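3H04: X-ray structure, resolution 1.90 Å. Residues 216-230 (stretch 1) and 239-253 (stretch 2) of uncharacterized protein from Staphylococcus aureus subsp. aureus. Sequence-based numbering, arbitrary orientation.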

ATOM      1  N   HIS A 216       8.556  10.154   1.250  1.00 13.34           N
ATOM      2  CA  HIS A 216       7.661  10.825   0.355  1.00 14.76           C
ATOM      3  C   HIS A 216       8.363  11.964  -0.379  1.00 15.59           C
ATOM      4  O   HIS A 216       9.072  12.660   0.220  1.00 16.62           O
ATOM      5  N   CYS A 217       8.215  12.073  -1.687  1.00 15.67           N
ATOM      6  CA  CYS A 217       8.819  13.160  -2.452  1.00 17.00           C
ATOM      7  C   CYS A 217       8.039  14.436  -2.274  1.00 17.40           C
ATOM      8  O   CYS A 217       6.790  14.433  -2.382  1.00 13.77           O
ATOM      9  N   ASN A 218       8.738  15.549  -2.057  1.00 16.90           N
ATOM     10  CA  ASN A 218       7.985  16.793  -1.937  1.00 19.26           C
ATOM     11  C   ASN A 218       7.186  17.169  -3.171  1.00 18.44           C
ATOM     12  O   ASN A 218       6.175  17.820  -3.025  1.00 18.43           O
ATOM     13  N   GLY A 219       7.647  16.770  -4.359  1.00 17.02           N
ATOM     14  CA  GLY A 219       7.002  17.145  -5.619  1.00 17.18           C
ATOM     15  C   GLY A 219       6.150  15.996  -6.171  1.00 18.10           C
ATOM     16  O   GLY A 219       5.884  15.940  -7.371  1.00 17.45           O
ATOM     17  N   ASP A 220       5.683  15.110  -5.287  1.00 17.14           N
ATOM     18  CA  ASP A 220       4.840  13.966  -5.728  1.00 17.45           C
ATOM     19  C   ASP A 220       3.568  14.489  -6.363  1.00 17.90           C
ATOM     20  O   ASP A 220       2.836  15.251  -5.742  1.00 16.95           O
ATOM     21  N   TYR A 221       3.382  14.118  -7.623  1.00 17.76           N
ATOM     22  CA  TYR A 221       2.238  14.531  -8.455  1.00 19.25           C
ATOM     23  C   TYR A 221       0.995  13.617  -8.297  1.00 18.88           C
ATOM     24  O   TYR A 221      -0.084  13.966  -8.772  1.00 17.84           O
ATOM     25  N   ASP A 222       1.144  12.475  -7.626  1.00 17.68           N
ATOM     26  CA  ASP A 222       0.083  11.463  -7.508  1.00 18.02           C
ATOM     27  C   ASP A 222      -0.614  11.497  -6.120  1.00 18.42           C
ATOM     28  O   ASP A 222      -1.860  11.551  -6.021  1.00 17.54           O
ATOM     29  N   VAL A 223       0.204  11.521  -5.060  1.00 16.51           N
ATOM     30  CA  VAL A 223      -0.237  11.633  -3.686  1.00 16.17           C
ATOM     31  C   VAL A 223       0.483  12.863  -3.117  1.00 16.14           C
ATOM     32  O   VAL A 223       1.675  12.846  -2.969  1.00 18.24           O
ATOM     33  N   PRO A 224      -0.228  13.920  -2.847  1.00 16.23           N
ATOM     34  CA  PRO A 224       0.474  15.090  -2.341  1.00 17.74           C
ATOM     35  C   PRO A 224       1.283  14.809  -1.038  1.00 16.99           C
ATOM     36  O   PRO A 224       0.822  14.078  -0.172  1.00 15.14           O
ATOM     37  N   VAL A 225       2.465  15.415  -0.906  1.00 17.92           N
ATOM     38  CA  VAL A 225       3.274  15.251   0.312  1.00 16.84           C
ATOM     39  C   VAL A 225       2.529  15.715   1.582  1.00 17.37           C
ATOM     40  O   VAL A 225       2.785  15.238   2.675  1.00 15.63           O
ATOM     41  N   GLU A 226       1.585  16.636   1.433  1.00 16.71           N
ATOM     42  CA  GLU A 226       0.694  16.953   2.559  1.00 17.38           C
ATOM     43  C   GLU A 226      -0.012  15.770   3.227  1.00 16.61           C
ATOM     44  O   GLU A 226      -0.370  15.861   4.423  1.00 15.60           O
ATOM     45  N   GLU A 227      -0.214  14.652   2.511  1.00 16.65           N
ATOM     46  CA  GLU A 227      -0.826  13.475   3.148  1.00 17.70           C
ATOM     47  C   GLU A 227       0.099  12.881   4.220  1.00 17.33           C
ATOM     48  O   GLU A 227      -0.366  12.415   5.281  1.00 18.19           O
ATOM     49  N   SER A 228       1.394  12.939   3.961  1.00 16.54           N
ATOM     50  CA  SER A 228       2.383  12.511   4.950  1.00 15.89           C
ATOM     51  C   SER A 228       2.506  13.524   6.085  1.00 17.11           C
ATOM     52  O   SER A 228       2.592  13.116   7.267  1.00 16.03           O
ATOM     53  N   GLU A 229       2.508  14.828   5.739  1.00 15.22           N
ATOM     54  CA  GLU A 229       2.533  15.902   6.773  1.00 14.94           C
ATOM     55  C   GLU A 229       1.327  15.748   7.693  1.00 15.27           C
ATOM     56  O   GLU A 229       1.457  15.851   8.908  1.00 15.95           O
ATOM     57  N   HIS A 230       0.168  15.407   7.133  1.00 16.25           N
ATOM     58  CA  HIS A 230      -1.042  15.150   7.947  1.00 16.35           C
ATOM     59  C   HIS A 230      -0.827  14.042   9.004  1.00 16.54           C
ATOM     60  O   HIS A 230      -1.250  14.181  10.167  1.00 16.46           O
ATOM     61  N   THR A 239       9.475   8.900  11.578  1.00 14.48           N
ATOM     62  CA  THR A 239      10.759   9.157  10.951  1.00 15.23           C
ATOM     63  C   THR A 239      10.341   9.498   9.530  1.00 15.64           C
ATOM     64  O   THR A 239       9.510   8.769   8.943  1.00 15.60           O
ATOM     65  N   PHE A 240      10.895  10.577   9.002  1.00 15.71           N
ATOM     66  CA  PHE A 240      10.428  11.152   7.746  1.00 15.94           C
ATOM     67  C   PHE A 240      11.648  11.407   6.828  1.00 16.46           C
ATOM     68  O   PHE A 240      12.572  12.193   7.163  1.00 14.75           O
ATOM     69  N   GLU A 241      11.618  10.739   5.689  1.00 15.15           N
ATOM     70  CA  GLU A 241      12.460  11.086   4.554  1.00 15.55           C
ATOM     71  C   GLU A 241      11.651  11.815   3.511  1.00 15.53           C
ATOM     72  O   GLU A 241      10.780  11.236   2.799  1.00 14.39           O
ATOM     73  N   ARG A 242      11.981  13.084   3.397  1.00 17.02           N
ATOM     74  CA  ARG A 242      11.275  14.029   2.560  1.00 18.06           C
ATOM     75  C   ARG A 242      12.206  14.206   1.360  1.00 18.46           C
ATOM     76  O   ARG A 242      13.179  14.958   1.400  1.00 19.25           O
ATOM     77  N   VAL A 243      11.925  13.470   0.303  1.00 17.95           N
ATOM     78  CA  VAL A 243      12.807  13.374  -0.851  1.00 18.14           C
ATOM     79  C   VAL A 243      12.541  14.540  -1.800  1.00 18.67           C
ATOM     80  O   VAL A 243      11.394  14.816  -2.141  1.00 16.98           O
ATOM     81  N   ASN A 244      13.612  15.244  -2.183  1.00 19.79           N
ATOM     82  CA  ASN A 244      13.516  16.457  -2.988  1.00 20.28           C
ATOM     83  C   ASN A 244      13.506  16.103  -4.476  1.00 19.98           C
ATOM     84  O   ASN A 244      14.444  16.384  -5.216  1.00 19.98           O
ATOM     85  N   LYS A 245      12.415  15.487  -4.907  1.00 19.87           N
ATOM     86  CA  LYS A 245      12.236  15.113  -6.304  1.00 19.61           C
ATOM     87  C   LYS A 245      10.794  15.332  -6.659  1.00 19.60           C
ATOM     88  O   LYS A 245       9.915  15.313  -5.784  1.00 19.16           O
ATOM     89  N   ASN A 246      10.537  15.464  -7.954  1.00 19.37           N
ATOM     90  CA  ASN A 246       9.193  15.605  -8.463  1.00 20.02           C
ATOM     91  C   ASN A 246       8.772  14.245  -8.969  1.00 20.43           C
ATOM     92  O   ASN A 246       8.526  14.082 -10.139  1.00 21.27           O
ATOM     93  N   GLU A 247       8.742  13.267  -8.069  1.00 20.55           N
ATOM     94  CA  GLU A 247       8.439  11.879  -8.419  1.00 21.01           C
ATOM     95  C   GLU A 247       7.437  11.323  -7.428  1.00 19.91           C
ATOM     96  O   GLU A 247       7.157  11.963  -6.398  1.00 18.55           O
ATOM     97  N   HIS A 248       6.862  10.158  -7.742  1.00 18.34           N
ATOM     98  CA  HIS A 248       5.939   9.481  -6.809  1.00 18.99           C
ATOM     99  C   HIS A 248       6.748   8.305  -6.280  1.00 18.66           C
ATOM    100  O   HIS A 248       7.299   8.381  -5.165  1.00 18.42           O
ATOM    101  N   ASP A 249       6.915   7.277  -7.109  1.00 17.60           N
ATOM    102  CA  ASP A 249       7.679   6.074  -6.730  1.00 19.27           C
ATOM    103  C   ASP A 249       9.187   6.269  -6.971  1.00 19.65           C
ATOM    104  O   ASP A 249       9.795   5.810  -7.965  1.00 18.70           O
ATOM    105  N   PHE A 250       9.788   6.985  -6.030  1.00 18.25           N
ATOM    106  CA  PHE A 250      11.204   7.356  -6.123  1.00 19.85           C
ATOM    107  C   PHE A 250      12.125   6.124  -6.167  1.00 20.25           C
ATOM    108  O   PHE A 250      13.270   6.236  -6.601  1.00 18.57           O
ATOM    109  N   ASP A 251      11.595   4.992  -5.685  1.00 19.75           N
ATOM    110  CA  ASP A 251      12.279   3.702  -5.627  1.00 20.70           C
ATOM    111  C   ASP A 251      11.949   2.792  -6.789  1.00 21.52           C
ATOM    112  O   ASP A 251      12.224   1.598  -6.743  1.00 20.98           O
ATOM    113  N   ARG A 252      11.369   3.331  -7.841  1.00 22.99           N
ATOM    114  CA  ARG A 252      11.105   2.509  -9.025  1.00 23.93           C
ATOM    115  C   ARG A 252      12.377   1.726  -9.443  1.00 24.88           C
ATOM    116  O   ARG A 252      12.287   0.529  -9.766  1.00 24.33           O
ATOM    117  N   ARG A 253      13.546   2.381  -9.421  1.00 25.64           N
ATOM    118  CA  ARG A 253      14.848   1.699  -9.623  1.00 26.28           C
ATOM    119  C   ARG A 253      15.750   1.688  -8.392  1.00 27.40           C
ATOM    120  O   ARG A 253      15.816   2.662  -7.638  1.00 28.37           O
TER

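Which polar side chains tie the two stretches together most firmly? His-248 (chi1 t) gives a nearly straight hydrogen bond from ND1 to OD2 of Asp-220 (chi1 t), 2.7 Å long, with the carboxylate at the edge of the ring, where the N-H points. The other oxygen, OD1 of Asp-220, accepts from Asp-222 N at 2.8 Å and from Val-223 N, with Val-223 N to Asp-220 OD1 at 3.1 Å, so one aspartate shapes its own loop while holding the histidine. Farther along, the extended Arg-242 (t, t, t) forms a salt bridge, its NH1 lying 2.7 Å from OE2 of Glu-229.

How do the waters extend this network? Water 1 accepts from Cys-217 N and donates to Asp-220 OD2 and His-248 O, linking both stretches beside the Asp-His pair. Water 2 lies 2.6 Å from Tyr-221 OH, accepts from His-248 N and donates to Asp-249 OD1.

What happens where the paired strands give way to loop? Asn-218 (chi1 p) points toward stretch 2, and its ND2 donates to OD1 of Asn-244 (chi1 t) at 3.1 Å. Next to it, Gly-219 has no side chain, which leaves room for Asn-246: a CB there would clash with the Asn-246 OD1.

Which side chains fill the remaining space? Cys-217 (m) and Val-243 (t) share one sheet face, with SG 3.9 Å from Val-243 CG1 and 3.7 Å from CB of Phe-250 (chi1 p). On the face of His-216 and Arg-242, Val-225 CG2 lies over the guanidinium. Phe-240 (chi1 t) brings its ring edge to His-216 CB, 4.1 Å from CE1, and to Val-225 CG2, 4.2 Å from CZ. The His-248 ring is covered by Asp-222, whose CB sits 3.7 Å from the ring centroid.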

ATOM      1  CB  HIS A 216       6.472  11.331   1.152  1.00 15.88           C
ATOM      2  CG  HIS A 216       5.228  11.522   0.355  1.00 15.11           C
ATOM      3  ND1 HIS A 216       3.980  11.324   0.876  1.00 17.51           N
ATOM      4  CD2 HIS A 216       5.044  11.921  -0.917  1.00 12.11           C
ATOM      5  CE1 HIS A 216       3.081  11.583  -0.043  1.00 13.94           C
ATOM      6  NE2 HIS A 216       3.700  11.946  -1.139  1.00 19.12           N
ATOM      7  CB  CYS A 217       8.807  12.822  -3.933  1.00 17.23           C
ATOM      8  SG  CYS A 217       9.916  11.433  -4.301  1.00 19.51           S
ATOM      9  CB  ASN A 218       8.850  17.995  -1.492  1.00 20.21           C
ATOM     10  CG  ASN A 218      10.169  18.026  -2.147  1.00 23.23           C
ATOM     11  OD1 ASN A 218      10.332  17.595  -3.301  1.00 27.49           O
ATOM     12  ND2 ASN A 218      11.146  18.562  -1.436  1.00 27.38           N
ATOM     13  CB  ASP A 220       4.480  13.122  -4.536  1.00 17.02           C
ATOM     14  CG  ASP A 220       3.887  11.783  -4.910  1.00 16.91           C
ATOM     15  OD1 ASP A 220       3.184  11.672  -5.936  1.00 17.52           O
ATOM     16  OD2 ASP A 220       4.121  10.848  -4.129  1.00 15.66           O
ATOM     17  CB  TYR A 221       2.655  14.510  -9.950  1.00 19.56           C
ATOM     18  CG  TYR A 221       3.289  13.178 -10.367  1.00 20.78           C
ATOM     19  CD1 TYR A 221       2.497  12.051 -10.623  1.00 23.49           C
ATOM     20  CD2 TYR A 221       4.666  13.035 -10.450  1.00 20.34           C
ATOM     21  CE1 TYR A 221       3.053  10.871 -10.944  1.00 23.94           C
ATOM     22  CE2 TYR A 221       5.243  11.831 -10.773  1.00 22.36           C
ATOM     23  CZ  TYR A 221       4.427  10.751 -11.031  1.00 25.19           C
ATOM     24  OH  TYR A 221       4.982   9.538 -11.339  1.00 24.19           O
ATOM     25  CB  ASP A 222       0.700  10.081  -7.765  1.00 18.24           C
ATOM     26  CG  ASP A 222      -0.352   8.936  -7.706  1.00 18.31           C
ATOM     27  OD1 ASP A 222      -0.855   8.496  -8.748  1.00 20.82           O
ATOM     28  OD2 ASP A 222      -0.665   8.469  -6.598  1.00 23.45           O
ATOM     29  CB  VAL A 223       0.191  10.446  -2.802  1.00 15.61           C
ATOM     30  CG1 VAL A 223      -0.238  10.694  -1.347  1.00 13.54           C
ATOM     31  CG2 VAL A 223      -0.387   9.168  -3.313  1.00 14.83           C
ATOM     32  CB  PRO A 224      -0.663  16.055  -2.011  1.00 18.18           C
ATOM     33  CG  PRO A 224      -1.784  15.611  -2.733  1.00 19.52           C
ATOM     34  CD  PRO A 224      -1.685  14.127  -2.907  1.00 17.24           C
ATOM     35  CB  VAL A 225       4.659  15.992   0.169  1.00 17.17           C
ATOM     36  CG1 VAL A 225       4.466  17.513   0.160  1.00 16.71           C
ATOM     37  CG2 VAL A 225       5.595  15.527   1.285  1.00 16.86           C
ATOM     38  CB  GLU A 226      -0.324  18.066   2.202  1.00 18.25           C
ATOM     39  CG  GLU A 226       0.336  19.401   1.934  1.00 20.95           C
ATOM     40  CD  GLU A 226       0.740  19.638   0.436  1.00 22.43           C
ATOM     41  OE1 GLU A 226       0.882  18.690  -0.375  1.00 21.61           O
ATOM     42  OE2 GLU A 226       0.920  20.813   0.073  1.00 30.36           O
ATOM     43  CB  GLU A 227      -1.214  12.407   2.127  1.00 15.82           C
ATOM     44  CG  GLU A 227      -2.337  12.857   1.165  1.00 18.33           C
ATOM     45  CD  GLU A 227      -3.594  13.340   1.948  1.00 21.09           C
ATOM     46  OE1 GLU A 227      -3.984  12.675   2.952  1.00 21.00           O
ATOM     47  OE2 GLU A 227      -4.180  14.387   1.584  1.00 20.44           O
ATOM     48  CB  SER A 228       3.749  12.305   4.307  1.00 17.06           C
ATOM     49  OG  SER A 228       3.833  11.081   3.583  1.00 14.58           O
ATOM     50  CB  GLU A 229       2.564  17.301   6.149  1.00 15.49           C
ATOM     51  CG  GLU A 229       3.778  17.578   5.282  1.00 17.85           C
ATOM     52  CD  GLU A 229       3.673  18.848   4.410  1.00 19.73           C
ATOM     53  OE1 GLU A 229       2.628  19.546   4.399  1.00 18.33           O
ATOM     54  OE2 GLU A 229       4.682  19.129   3.742  1.00 22.20           O
ATOM     55  CB  HIS A 230      -2.248  14.774   7.084  1.00 15.84           C
ATOM     56  CG  HIS A 230      -3.477  14.420   7.877  1.00 15.78           C
ATOM     57  ND1 HIS A 230      -4.141  15.331   8.662  1.00 18.83           N
ATOM     58  CD2 HIS A 230      -4.156  13.252   8.005  1.00 18.88           C
ATOM     59  CE1 HIS A 230      -5.167  14.745   9.252  1.00 21.71           C
ATOM     60  NE2 HIS A 230      -5.209  13.488   8.857  1.00 20.14           N
ATOM     61  CB  THR A 239      11.671   7.882  10.955  1.00 17.60           C
ATOM     62  OG1 THR A 239      11.983   7.521  12.310  1.00 17.33           O
ATOM     63  CG2 THR A 239      12.995   8.087  10.191  1.00 16.72           C
ATOM     64  CB  PHE A 240       9.693  12.437   8.038  1.00 16.11           C
ATOM     65  CG  PHE A 240       8.936  13.037   6.874  1.00 17.52           C
ATOM     66  CD1 PHE A 240       8.637  12.327   5.705  1.00 19.14           C
ATOM     67  CD2 PHE A 240       8.490  14.360   6.987  1.00 20.88           C
ATOM     68  CE1 PHE A 240       7.915  12.954   4.637  1.00 18.74           C
ATOM     69  CE2 PHE A 240       7.741  14.973   5.967  1.00 23.35           C
ATOM     70  CZ  PHE A 240       7.463  14.251   4.771  1.00 19.18           C
ATOM     71  CB  GLU A 241      13.070   9.827   3.958  1.00 16.07           C
ATOM     72  CG  GLU A 241      14.049   9.152   4.902  1.00 16.35           C
ATOM     73  CD  GLU A 241      15.322   9.936   4.994  1.00 21.94           C
ATOM     74  OE1 GLU A 241      15.946  10.175   3.924  1.00 23.70           O
ATOM     75  OE2 GLU A 241      15.720  10.304   6.120  1.00 20.26           O
ATOM     76  CB  ARG A 242      11.051  15.318   3.363  1.00 19.36           C
ATOM     77  CG  ARG A 242       9.963  16.176   2.876  1.00 20.65           C
ATOM     78  CD  ARG A 242       9.952  17.593   3.524  1.00 20.75           C
ATOM     79  NE  ARG A 242       9.064  18.330   2.659  1.00 21.21           N
ATOM     80  CZ  ARG A 242       7.760  18.420   2.815  1.00 21.50           C
ATOM     81  NH1 ARG A 242       7.180  18.041   3.951  1.00 23.64           N
ATOM     82  NH2 ARG A 242       7.065  19.048   1.890  1.00 21.41           N
ATOM     83  CB  VAL A 243      12.614  12.024  -1.543  1.00 18.23           C
ATOM     84  CG1 VAL A 243      13.472  11.911  -2.839  1.00 19.54           C
ATOM     85  CG2 VAL A 243      12.937  10.907  -0.557  1.00 18.80           C
ATOM     86  CB  ASN A 244      14.644  17.442  -2.634  1.00 20.41           C
ATOM     87  CG  ASN A 244      14.504  18.785  -3.355  1.00 23.50           C
ATOM     88  OD1 ASN A 244      13.394  19.355  -3.471  1.00 21.51           O
ATOM     89  ND2 ASN A 244      15.626  19.294  -3.846  1.00 23.24           N
ATOM     90  CB  LYS A 245      12.564  13.632  -6.518  1.00 20.67           C
ATOM     91  CG  LYS A 245      14.008  13.258  -6.251  1.00 23.81           C
ATOM     92  CD  LYS A 245      14.224  11.757  -6.400  1.00 27.02           C
ATOM     93  CE  LYS A 245      15.713  11.423  -6.356  1.00 32.28           C
ATOM     94  NZ  LYS A 245      15.939   9.965  -6.545  1.00 36.90           N
ATOM     95  CB  ASN A 246       9.123  16.655  -9.567  1.00 19.92           C
ATOM     96  CG  ASN A 246       9.414  18.040  -9.044  1.00 23.65           C
ATOM     97  OD1 ASN A 246       9.121  18.334  -7.896  1.00 24.47           O
ATOM     98  ND2 ASN A 246      10.021  18.885  -9.866  1.00 26.08           N
ATOM     99  CB  GLU A 247       9.718  11.052  -8.359  1.00 22.41           C
ATOM    100  CG  GLU A 247      10.743  11.382  -9.444  1.00 25.06           C
ATOM    101  CD  GLU A 247      12.010  10.549  -9.315  1.00 28.95           C
ATOM    102  OE1 GLU A 247      11.942   9.464  -8.723  1.00 30.81           O
ATOM    103  OE2 GLU A 247      13.078  10.964  -9.806  1.00 32.33           O
ATOM    104  CB  HIS A 248       4.615   9.079  -7.531  1.00 17.99           C
ATOM    105  CG  HIS A 248       3.660   8.253  -6.698  1.00 19.98           C
ATOM    106  ND1 HIS A 248       3.251   8.619  -5.425  1.00 19.49           N
ATOM    107  CD2 HIS A 248       3.083   7.044  -6.942  1.00 21.59           C
ATOM    108  CE1 HIS A 248       2.404   7.709  -4.960  1.00 17.77           C
ATOM    109  NE2 HIS A 248       2.301   6.740  -5.855  1.00 15.94           N
ATOM    110  CB  ASP A 249       7.076   4.795  -7.354  1.00 21.60           C
ATOM    111  CG  ASP A 249       6.900   4.888  -8.874  1.00 25.46           C
ATOM    112  OD1 ASP A 249       6.658   6.020  -9.378  1.00 22.20           O
ATOM    113  OD2 ASP A 249       7.060   3.838  -9.556  1.00 23.03           O
ATOM    114  CB  PHE A 250      11.624   8.227  -4.910  1.00 20.28           C
ATOM    115  CG  PHE A 250      11.478   7.528  -3.570  1.00 22.73           C
ATOM    116  CD1 PHE A 250      12.495   6.691  -3.071  1.00 22.07           C
ATOM    117  CD2 PHE A 250      10.351   7.711  -2.796  1.00 22.22           C
ATOM    118  CE1 PHE A 250      12.348   6.032  -1.862  1.00 18.96           C
ATOM    119  CE2 PHE A 250      10.201   7.045  -1.572  1.00 20.43           C
ATOM    120  CZ  PHE A 250      11.184   6.204  -1.107  1.00 20.44           C
ATOM    121  CB  ASP A 251      11.943   2.987  -4.311  1.00 20.06           C
ATOM    122  CG  ASP A 251      10.435   2.689  -4.150  1.00 19.11           C
ATOM    123  OD1 ASP A 251       9.569   3.398  -4.746  1.00 17.16           O
ATOM    124  OD2 ASP A 251      10.128   1.776  -3.356  1.00 17.46           O
ATOM    125  CB  ARG A 252      10.610   3.378 -10.158  1.00 23.73           C
ATOM    126  CG  ARG A 252      10.378   2.646 -11.427  1.00 27.34           C
ATOM    127  CD  ARG A 252       9.914   3.597 -12.469  1.00 27.73           C
ATOM    128  NE  ARG A 252       8.719   4.348 -12.053  1.00 26.37           N
ATOM    129  CZ  ARG A 252       8.195   5.314 -12.789  1.00 27.23           C
ATOM    130  NH1 ARG A 252       8.742   5.588 -13.988  1.00 22.96           N
ATOM    131  NH2 ARG A 252       7.129   5.985 -12.355  1.00 28.20           N
ATOM    132  CB  ARG A 253      15.597   2.351 -10.763  1.00 27.24           C
ATOM    133  CG  ARG A 253      14.833   2.248 -12.045  1.00 28.98           C
ATOM    134  CD  ARG A 253      15.077   3.380 -12.951  1.00 32.56           C
ATOM    135  NE  ARG A 253      16.361   3.223 -13.595  1.00 35.04           N
ATOM    136  CZ  ARG A 253      16.567   3.105 -14.902  1.00 34.38           C
ATOM    137  NH1 ARG A 253      15.567   3.143 -15.776  1.00 33.53           N
ATOM    138  NH2 ARG A 253      17.816   2.988 -15.337  1.00 33.61           N
TER
HETATM  139  O   HOH W   1       6.713  10.255  -3.270  1.00 15.07           O
HETATM  140  O   HOH W   2       7.334   9.032 -10.302  1.00 27.82           O